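Local coordinates for protein beta-lactamase (Klebsiella pneumoniae, PDB 6KBY) that probably hydrolyses beta-lactam antibiotics to substituted beta-amino acids as a class C beta-lactamase, and is seen here with AMP in its ligand pocket, at residues V39-N45 with L238-Q242; D148-R154 with T300-A304; Y176-E181 with S193-V197. All coordinates share one frame; numbering follows the deposited sequence.

Contact 1. Residues V39-N45 with L238-Q242; sequences VTVNGKN and LRYVQ
Gln242 reaches from its helix to the edge of a beta hairpin and meets Asn45 there. Its CB and CG leave the helix with CG anti to the carbonyl carbon (chi1 -70°) and the chain extended beyond, which carries the amide across to the strand. CG passes 4.1 Å from OG1 of Thr40. CD comes up to the O/N edge of the Asn45 amide, 3.5 Å from Asn45 OD1, with the two amide planes 83° apart. At the tip, OE1 accepts a hydrogen bond of 3.0 Å from ND2 of Asn45; the bond is fairly straight at the hydrogen and lies near the plane of the Asn45 amide, but it arrives above the Gln242 carbonyl plane, clear of its lone pairs. NE2 donates to a water, which in turn donates to the carbonyl oxygen of Gly43, so the amide reaches the hairpin both directly and through solvent. NE2 has a further weak hydrogen bond to Gln247.

Leu238, one helical turn earlier, crosses Thr40 and Asn45 at a slant and makes the apolar contacts. Its CD1 rests against CB of Thr40 at 3.9 Å, while CD2 sits 3.6 Å from CB of Asn45, so the forked end straddles two residues of neighbouring strands whose CB atoms point to the helix. Val241 barely touches Thr40 and leans mainly on Val343, Ile332 and Phe334 of the next strands. Residues 41 to 44 form a type I' turn, the tight link of a two-residue beta hairpin. The arrangement is the helix-on-sheet packing of the serine beta-lactamase fold, in which helix 234-244 lies against the large antiparallel sheet beside one of its two outermost strands, 44-50.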
loop_
_atom_site.group_PDB
_atom_site.type_symbol
_atom_site.label_atom_id
_atom_site.label_comp_id
_atom_site.label_asym_id
_atom_site.label_seq_id
_atom_site.Cartn_x
_atom_site.Cartn_y
_atom_site.Cartn_z
ATOM N N VAL A 39 -0.167 11.412 -11.714
ATOM C CA VAL A 39 1.256 11.728 -11.689
ATOM C C VAL A 39 1.441 13.079 -11.012
ATOM O O VAL A 39 0.684 14.021 -11.275
ATOM C CB VAL A 39 1.832 11.780 -13.125
ATOM C CG1 VAL A 39 3.278 12.244 -13.129
ATOM C CG2 VAL A 39 1.701 10.424 -13.804
ATOM N N THR A 40 2.448 13.182 -10.152
ATOM C CA THR A 40 2.893 14.470 -9.638
ATOM C C THR A 40 4.357 14.690 -9.994
ATOM O O THR A 40 5.180 13.773 -9.890
ATOM C CB THR A 40 2.660 14.613 -8.118
ATOM O OG1 THR A 40 2.961 15.955 -7.716
ATOM C CG2 THR A 40 3.525 13.644 -7.307
ATOM N N VAL A 41 4.667 15.903 -10.444
ATOM C CA VAL A 41 6.043 16.331 -10.686
ATOM C C VAL A 41 6.046 17.851 -10.742
ATOM O O VAL A 41 5.090 18.465 -11.224
ATOM C CB VAL A 41 6.638 15.693 -11.967
ATOM C CG1 VAL A 41 5.794 16.028 -13.191
ATOM C CG2 VAL A 41 8.077 16.141 -12.175
ATOM N N ASN A 42 7.119 18.460 -10.229
ATOM C CA ASN A 42 7.267 19.915 -10.227
ATOM C C ASN A 42 6.125 20.597 -9.475
ATOM O O ASN A 42 5.747 21.731 -9.785
ATOM C CB ASN A 42 7.421 20.471 -11.648
ATOM C CG ASN A 42 7.970 21.887 -11.672
ATOM O OD1 ASN A 42 8.782 22.270 -10.830
ATOM N ND2 ASN A 42 7.517 22.675 -12.645
ATOM N N GLY A 43 5.569 19.916 -8.478
ATOM C CA GLY A 43 4.470 20.460 -7.708
ATOM C C GLY A 43 3.129 20.454 -8.405
ATOM O O GLY A 43 2.162 20.987 -7.850
ATOM N N LYS A 44 3.040 19.865 -9.592
ATOM C CA LYS A 44 1.824 19.847 -10.390
ATOM C C LYS A 44 1.260 18.435 -10.414
ATOM O O LYS A 44 2.007 17.450 -10.396
ATOM C CB LYS A 44 2.111 20.268 -11.834
ATOM C CG LYS A 44 2.983 21.501 -11.974
ATOM C CD LYS A 44 2.328 22.715 -11.359
ATOM C CE LYS A 44 3.139 23.974 -11.647
ATOM N NZ LYS A 44 3.306 24.203 -13.110
ATOM N N ASN A 45 -0.065 18.339 -10.476
ATOM C CA ASN A 45 -0.760 17.063 -10.405
ATOM C C ASN A 45 -1.553 16.840 -11.681
ATOM O O ASN A 45 -2.252 17.745 -12.154
ATOM C CB ASN A 45 -1.689 17.032 -9.193
ATOM C CG ASN A 45 -0.924 17.085 -7.886
ATOM O OD1 ASN A 45 0.227 16.651 -7.806
ATOM N ND2 ASN A 45 -1.559 17.613 -6.853
ATOM N N LEU A 238 -2.951 10.306 -4.850
ATOM C CA LEU A 238 -1.897 11.250 -5.200
ATOM C C LEU A 238 -1.649 12.227 -4.058
ATOM O O LEU A 238 -0.501 12.603 -3.793
ATOM C CB LEU A 238 -2.221 11.982 -6.500
ATOM C CG LEU A 238 -1.030 12.713 -7.135
ATOM C CD1 LEU A 238 0.042 11.725 -7.590
ATOM C CD2 LEU A 238 -1.487 13.590 -8.289
ATOM N N ARG A 239 -2.710 12.641 -3.362
ATOM C CA ARG A 239 -2.525 13.468 -2.173
ATOM C C ARG A 239 -1.703 12.729 -1.119
ATOM O O ARG A 239 -0.805 13.305 -0.496
ATOM C CB ARG A 239 -3.884 13.884 -1.613
ATOM C CG ARG A 239 -3.775 14.809 -0.422
ATOM C CD ARG A 239 -5.115 15.362 0.048
ATOM N NE ARG A 239 -4.926 16.076 1.304
ATOM C CZ ARG A 239 -4.577 17.355 1.390
ATOM N NH1 ARG A 239 -4.400 18.078 0.289
ATOM N NH2 ARG A 239 -4.403 17.915 2.580
ATOM N N TYR A 240 -1.985 11.440 -0.931
ATOM C CA TYR A 240 -1.222 10.610 0.003
ATOM C C TYR A 240 0.246 10.563 -0.391
ATOM O O TYR A 240 1.135 10.641 0.469
ATOM C CB TYR A 240 -1.822 9.211 -0.028
ATOM C CG TYR A 240 -1.307 8.148 0.918
ATOM C CD1 TYR A 240 -1.299 8.332 2.297
ATOM C CD2 TYR A 240 -0.940 6.906 0.420
ATOM C CE1 TYR A 240 -0.901 7.314 3.152
ATOM C CE2 TYR A 240 -0.546 5.890 1.256
ATOM C CZ TYR A 240 -0.528 6.099 2.622
ATOM O OH TYR A 240 -0.164 5.083 3.480
ATOM N N VAL A 241 0.519 10.431 -1.690
ATOM C CA VAL A 241 1.900 10.434 -2.169
ATOM C C VAL A 241 2.563 11.781 -1.892
ATOM O O VAL A 241 3.694 11.845 -1.395
ATOM C CB VAL A 241 1.934 10.054 -3.661
ATOM C CG1 VAL A 241 3.301 10.343 -4.271
ATOM C CG2 VAL A 241 1.559 8.586 -3.836
ATOM N N GLN A 242 1.867 12.881 -2.201
ATOM C CA GLN A 242 2.420 14.201 -1.916
ATOM C C GLN A 242 2.678 14.392 -0.429
ATOM O O GLN A 242 3.692 14.983 -0.038
ATOM C CB GLN A 242 1.488 15.294 -2.440
ATOM C CG GLN A 242 1.431 15.390 -3.945
ATOM C CD GLN A 242 1.083 16.791 -4.388
ATOM O OE1 GLN A 242 -0.076 17.201 -4.320
ATOM N NE2 GLN A 242 2.089 17.547 -4.810
HETATM O O HOH W 1 2.040 20.515 -5.058
#

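Contact 2. Residues D148-R154 with T300-A304; sequences DAAGTHR and TKSVA
Asp148 and Lys301 reach toward each other from opposite directions, and His153 lies between their backbones. The salt bridge joins Lys301 NZ to Asp148 OD2 at 2.8 Å, on the syn lone pair of the carboxylate. The lysine first runs out with CG anti to its backbone nitrogen and then bends at chi3 (64°), which swings the amine back to the acid. OD2 also sits 3.5 Å above one face of the His153 imidazole, offset toward the rim, and the lysine chain crosses the same residue obliquely, CD being 3.7 Å from His153 CB. The ring is steadied by its own segment: ND1 donates to Thr152 OG1 nearly in the ring plane, and that hydroxyl donates in turn to the carbonyl oxygen of Ala149, which also accepts the Thr152 N-H that closes the type II turn 149-152.

Beneath these side chains the backbones pair antiparallel. Arg154 and Ser302 form a hydrogen-bonded pair, with Arg154 N to Ser302 O at 2.8 Å and Ser302 N to Arg154 O at 3.0 Å; Ala304 N adds a bond of 3.0 Å to Thr152 O. Arg154 and Ser302 share a face of the sheet, where CB of the arginine lies 3.5 Å from the serine OG. The arginine then runs on, extended as far as NE, with NE to Gln275 and NH2 in a salt bridge to Glu280, and a water links its NH1 to the Ser302 hydroxyl, which also bonds Ser270. Strand 153-154 is the outermost strand at one end of the large sheet, paired with strand 302-311, whose other neighbour is 266-270; just after 153-154 in the chain, Tyr156 of the AMP pocket leads into helix 158-171.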
loop_
_atom_site.group_PDB
_atom_site.type_symbol
_atom_site.label_atom_id
_atom_site.label_comp_id
_atom_site.label_asym_id
_atom_site.label_seq_id
_atom_site.Cartn_x
_atom_site.Cartn_y
_atom_site.Cartn_z
ATOM N N ASP A 148 10.987 -20.262 11.738
ATOM C CA ASP A 148 12.271 -19.685 12.087
ATOM C C ASP A 148 12.037 -18.656 13.178
ATOM O O ASP A 148 10.915 -18.188 13.373
ATOM C CB ASP A 148 12.897 -18.961 10.890
ATOM C CG ASP A 148 12.762 -19.743 9.612
ATOM O OD1 ASP A 148 13.506 -20.730 9.443
ATOM O OD2 ASP A 148 11.902 -19.383 8.779
ATOM N N ALA A 149 13.103 -18.280 13.874
ATOM C CA ALA A 149 12.972 -17.236 14.880
ATOM C C ALA A 149 12.509 -15.940 14.228
ATOM O O ALA A 149 12.988 -15.557 13.156
ATOM C CB ALA A 149 14.314 -16.993 15.564
ATOM N N ALA A 150 11.576 -15.261 14.889
ATOM C CA ALA A 150 11.129 -13.967 14.396
ATOM C C ALA A 150 12.322 -13.041 14.233
ATOM O O ALA A 150 13.199 -12.978 15.100
ATOM C CB ALA A 150 10.132 -13.352 15.373
ATOM N N GLY A 151 12.365 -12.342 13.098
ATOM C CA GLY A 151 13.453 -11.445 12.787
ATOM C C GLY A 151 14.528 -12.010 11.885
ATOM O O GLY A 151 15.472 -11.284 11.563
ATOM N N THR A 152 14.422 -13.274 11.463
ATOM C CA THR A 152 15.441 -13.885 10.616
ATOM C C THR A 152 15.045 -13.952 9.149
ATOM O O THR A 152 15.929 -13.986 8.282
ATOM C CB THR A 152 15.750 -15.313 11.091
ATOM O OG1 THR A 152 14.561 -16.117 11.029
ATOM C CG2 THR A 152 16.299 -15.320 12.508
ATOM N N HIS A 153 13.746 -13.990 8.862
ATOM C CA HIS A 153 13.253 -14.164 7.505
ATOM C C HIS A 153 12.105 -13.206 7.247
ATOM O O HIS A 153 11.411 -12.766 8.166
ATOM C CB HIS A 153 12.793 -15.605 7.267
ATOM C CG HIS A 153 13.914 -16.591 7.272
ATOM N ND1 HIS A 153 14.501 -17.052 8.433
ATOM C CD2 HIS A 153 14.588 -17.170 6.252
ATOM C CE1 HIS A 153 15.477 -17.890 8.124
ATOM N NE2 HIS A 153 15.544 -17.985 6.808
ATOM N N ARG A 154 11.904 -12.904 5.968
ATOM C CA ARG A 154 10.782 -12.100 5.515
ATOM C C ARG A 154 9.771 -13.008 4.831
ATOM O O ARG A 154 10.108 -13.701 3.863
ATOM C CB ARG A 154 11.254 -11.019 4.548
ATOM C CG ARG A 154 10.139 -10.083 4.097
ATOM C CD ARG A 154 10.640 -9.106 3.040
ATOM N NE ARG A 154 9.647 -8.115 2.627
ATOM C CZ ARG A 154 8.754 -8.288 1.654
ATOM N NH1 ARG A 154 8.697 -9.434 0.987
ATOM N NH2 ARG A 154 7.905 -7.311 1.352
ATOM N N THR A 300 6.990 -15.960 -1.319
ATOM C CA THR A 300 8.092 -16.826 -0.939
ATOM C C THR A 300 8.839 -16.235 0.247
ATOM O O THR A 300 8.894 -15.013 0.429
ATOM C CB THR A 300 9.075 -17.008 -2.097
ATOM O OG1 THR A 300 9.610 -15.733 -2.464
ATOM C CG2 THR A 300 8.391 -17.652 -3.305
ATOM N N LYS A 301 9.426 -17.115 1.046
ATOM C CA LYS A 301 10.249 -16.691 2.166
ATOM C C LYS A 301 11.624 -16.270 1.665
ATOM O O LYS A 301 12.184 -16.891 0.755
ATOM C CB LYS A 301 10.394 -17.846 3.157
ATOM C CG LYS A 301 11.217 -17.483 4.384
ATOM C CD LYS A 301 10.856 -18.332 5.595
ATOM C CE LYS A 301 11.160 -19.791 5.384
ATOM N NZ LYS A 301 10.755 -20.588 6.586
ATOM N N SER A 302 12.170 -15.207 2.256
ATOM C CA SER A 302 13.532 -14.777 1.981
ATOM C C SER A 302 14.252 -14.512 3.296
ATOM O O SER A 302 13.634 -14.330 4.346
ATOM C CB SER A 302 13.558 -13.508 1.121
ATOM O OG SER A 302 12.782 -12.481 1.722
ATOM N N VAL A 303 15.582 -14.490 3.234
ATOM C CA VAL A 303 16.376 -14.088 4.387
ATOM C C VAL A 303 16.218 -12.589 4.603
ATOM O O VAL A 303 16.213 -11.805 3.645
ATOM C CB VAL A 303 17.850 -14.465 4.148
ATOM C CG1 VAL A 303 18.752 -13.873 5.228
ATOM C CG2 VAL A 303 18.005 -15.976 4.092
ATOM N N ALA A 304 16.089 -12.173 5.863
ATOM C CA ALA A 304 16.032 -10.759 6.215
ATOM C C ALA A 304 17.228 -10.420 7.089
ATOM O O ALA A 304 17.610 -11.204 7.962
ATOM C CB ALA A 304 14.742 -10.429 6.964
HETATM O O HOH W 2 18.075 -11.471 10.624
HETATM O O HOH W 3 10.197 -11.985 1.148
#

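Contact 3. Residues Y176-E181 with S193-V197; sequences YEDAIE and SYLKV
The Tyr176 ring and the Glu181 carboxylate are the flat groups facing Leu195 and its neighbours. On one face of the tyrosine ring lies CG1 of Ile180, one helical turn on, 3.4 Å above the plane and offset toward the rim; Leu195 CD1 approaches the ring obliquely, 4.3 Å from CE2. The ring also touches Ala77 and Leu80 of helix 72-86 and Asn225 and Glu226 of helix 224-228. The carboxylate uses one oxygen for the whole polar contact. OE2 takes Leu195 N at 2.7 Å on its anti lone pair, a bent bond of 138° at the hydrogen, and Lys196 N at 3.0 Å, a straighter bond that meets the oxygen nearly along its C-O direction. Two successive backbone amides therefore converge on a single atom.

Glu181 arrives there with CG anti to the carbonyl carbon and an extended chain (chi2 -166°), enough to span the gap from the helix to the bend that follows strand 193-194. Beside this polar grip, Leu195 points toward the helix. Its CD1 lies 3.8 Å from CB of Ile180 and 3.9 Å from CA of Glu177, set between residues a turn apart, and the leucine and isoleucine side chains cross at about a right angle. Glu177 directs its own OE2 away to Asn225, and the Leu195 carbonyl oxygen accepts from Lys231. A glutamate that receives two N-H groups on one oxygen is probably held as the carboxylate, since both donors would stabilise its negative charge. The chemistry implies a divided contact: an acceptor that is probably charged fixes the backbone where the chain leaves the strand, while Leu195 and Ile180 make the apolar join beside it.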
loop_
_atom_site.group_PDB
_atom_site.type_symbol
_atom_site.label_atom_id
_atom_site.label_comp_id
_atom_site.label_asym_id
_atom_site.label_seq_id
_atom_site.Cartn_x
_atom_site.Cartn_y
_atom_site.Cartn_z
ATOM N N TYR A 176 -9.941 -0.252 14.616
ATOM C CA TYR A 176 -9.165 0.081 13.425
ATOM C C TYR A 176 -10.000 0.873 12.427
ATOM O O TYR A 176 -9.514 1.830 11.815
ATOM C CB TYR A 176 -8.601 -1.187 12.775
ATOM C CG TYR A 176 -7.693 -0.867 11.616
ATOM C CD1 TYR A 176 -6.417 -0.390 11.842
ATOM C CD2 TYR A 176 -8.119 -1.016 10.301
ATOM C CE1 TYR A 176 -5.579 -0.072 10.801
ATOM C CE2 TYR A 176 -7.281 -0.696 9.238
ATOM C CZ TYR A 176 -6.008 -0.224 9.502
ATOM O OH TYR A 176 -5.141 0.113 8.488
ATOM N N GLU A 177 -11.270 0.500 12.269
ATOM C CA GLU A 177 -12.143 1.196 11.334
ATOM C C GLU A 177 -12.309 2.657 11.725
ATOM O O GLU A 177 -12.245 3.546 10.868
ATOM C CB GLU A 177 -13.499 0.493 11.291
ATOM C CG GLU A 177 -13.463 -0.937 10.764
ATOM C CD GLU A 177 -12.685 -1.904 11.657
ATOM O OE1 GLU A 177 -12.889 -1.879 12.892
ATOM O OE2 GLU A 177 -11.850 -2.676 11.126
ATOM N N ASP A 178 -12.526 2.925 13.018
ATOM C CA ASP A 178 -12.618 4.306 13.484
ATOM C C ASP A 178 -11.284 5.027 13.340
ATOM O O ASP A 178 -11.244 6.196 12.950
ATOM C CB ASP A 178 -13.064 4.352 14.949
ATOM C CG ASP A 178 -14.564 4.225 15.120
ATOM O OD1 ASP A 178 -15.291 4.198 14.106
ATOM O OD2 ASP A 178 -15.011 4.165 16.288
ATOM N N ALA A 179 -10.182 4.351 13.670
ATOM C CA ALA A 179 -8.874 4.984 13.542
ATOM C C ALA A 179 -8.630 5.462 12.116
ATOM O O ALA A 179 -8.128 6.569 11.899
ATOM C CB ALA A 179 -7.780 4.008 13.968
ATOM N N ILE A 180 -8.993 4.641 11.135
ATOM C CA ILE A 180 -8.732 4.975 9.739
ATOM C C ILE A 180 -9.735 5.996 9.217
ATOM O O ILE A 180 -9.357 7.015 8.633
ATOM C CB ILE A 180 -8.718 3.693 8.887
ATOM C CG1 ILE A 180 -7.544 2.785 9.280
ATOM C CG2 ILE A 180 -8.693 4.026 7.410
ATOM C CD1 ILE A 180 -6.176 3.435 9.163
ATOM N N GLU A 181 -11.032 5.743 9.409
ATOM C CA GLU A 181 -12.040 6.601 8.788
ATOM C C GLU A 181 -12.347 7.864 9.583
ATOM O O GLU A 181 -12.825 8.839 8.992
ATOM C CB GLU A 181 -13.330 5.824 8.529
ATOM C CG GLU A 181 -13.185 4.752 7.462
ATOM C CD GLU A 181 -14.522 4.231 6.966
ATOM O OE1 GLU A 181 -15.553 4.490 7.630
ATOM O OE2 GLU A 181 -14.565 3.571 5.908
ATOM N N SER A 193 -11.846 8.272 0.418
ATOM C CA SER A 193 -11.138 7.042 0.724
ATOM C C SER A 193 -11.884 6.371 1.866
ATOM O O SER A 193 -12.262 7.041 2.836
ATOM C CB SER A 193 -9.708 7.356 1.158
ATOM O OG SER A 193 -9.002 8.015 0.121
ATOM N N TYR A 194 -12.110 5.064 1.748
ATOM C CA TYR A 194 -13.009 4.384 2.668
ATOM C C TYR A 194 -12.559 2.952 2.894
ATOM O O TYR A 194 -11.984 2.313 2.010
ATOM C CB TYR A 194 -14.426 4.301 2.093
ATOM C CG TYR A 194 -14.963 5.607 1.576
ATOM C CD1 TYR A 194 -15.512 6.544 2.438
ATOM C CD2 TYR A 194 -14.926 5.903 0.220
ATOM C CE1 TYR A 194 -16.008 7.746 1.959
ATOM C CE2 TYR A 194 -15.421 7.100 -0.266
ATOM C CZ TYR A 194 -15.958 8.011 0.607
ATOM O OH TYR A 194 -16.448 9.194 0.108
ATOM N N LEU A 195 -12.876 2.443 4.082
ATOM C CA LEU A 195 -12.948 1.003 4.294
ATOM C C LEU A 195 -14.328 0.456 3.964
ATOM O O LEU A 195 -14.438 -0.674 3.483
ATOM C CB LEU A 195 -12.589 0.654 5.740
ATOM C CG LEU A 195 -11.145 0.961 6.130
ATOM C CD1 LEU A 195 -10.951 0.834 7.631
ATOM C CD2 LEU A 195 -10.183 0.050 5.386
ATOM N N LYS A 196 -15.380 1.236 4.217
ATOM C CA LYS A 196 -16.758 0.907 3.857
ATOM C C LYS A 196 -17.292 2.048 3.002
ATOM O O LYS A 196 -17.464 3.165 3.501
ATOM C CB LYS A 196 -17.624 0.782 5.111
ATOM C CG LYS A 196 -17.449 -0.473 5.938
ATOM C CD LYS A 196 -18.365 -0.424 7.160
ATOM C CE LYS A 196 -18.265 -1.682 8.007
ATOM N NZ LYS A 196 -18.797 -1.465 9.385
ATOM N N VAL A 197 -17.570 1.770 1.735
ATOM C CA VAL A 197 -18.042 2.824 0.829
ATOM C C VAL A 197 -19.460 3.227 1.223
ATOM O O VAL A 197 -20.337 2.354 1.348
ATOM C CB VAL A 197 -17.989 2.336 -0.620
ATOM C CG1 VAL A 197 -18.590 3.370 -1.560
ATOM C CG2 VAL A 197 -16.547 1.999 -1.022
#

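Overall arrangement
From the N terminus, the hairpin 39-45 comes first and its loop closes only at 238-242, on helix 234-244. Segment 148-154 lies inside that loop but pairs with 300-304 beyond it, so contacts 1 and 2 cross along the chain. Contact 3, from 176-181 to 193-197, is a short local closure nested within both. Contacts 1 and 2 reach the same large sheet near its two outermost strands, their centres 35 Å apart on opposite sides of the chain's centre. Contact 3 joins helix 176-187 to the end of strand 193-194, an outermost strand of the small sheet, and to the bend after it; its nearest atoms are about 7 Å from contact 1 and about 17 Å from contact 2.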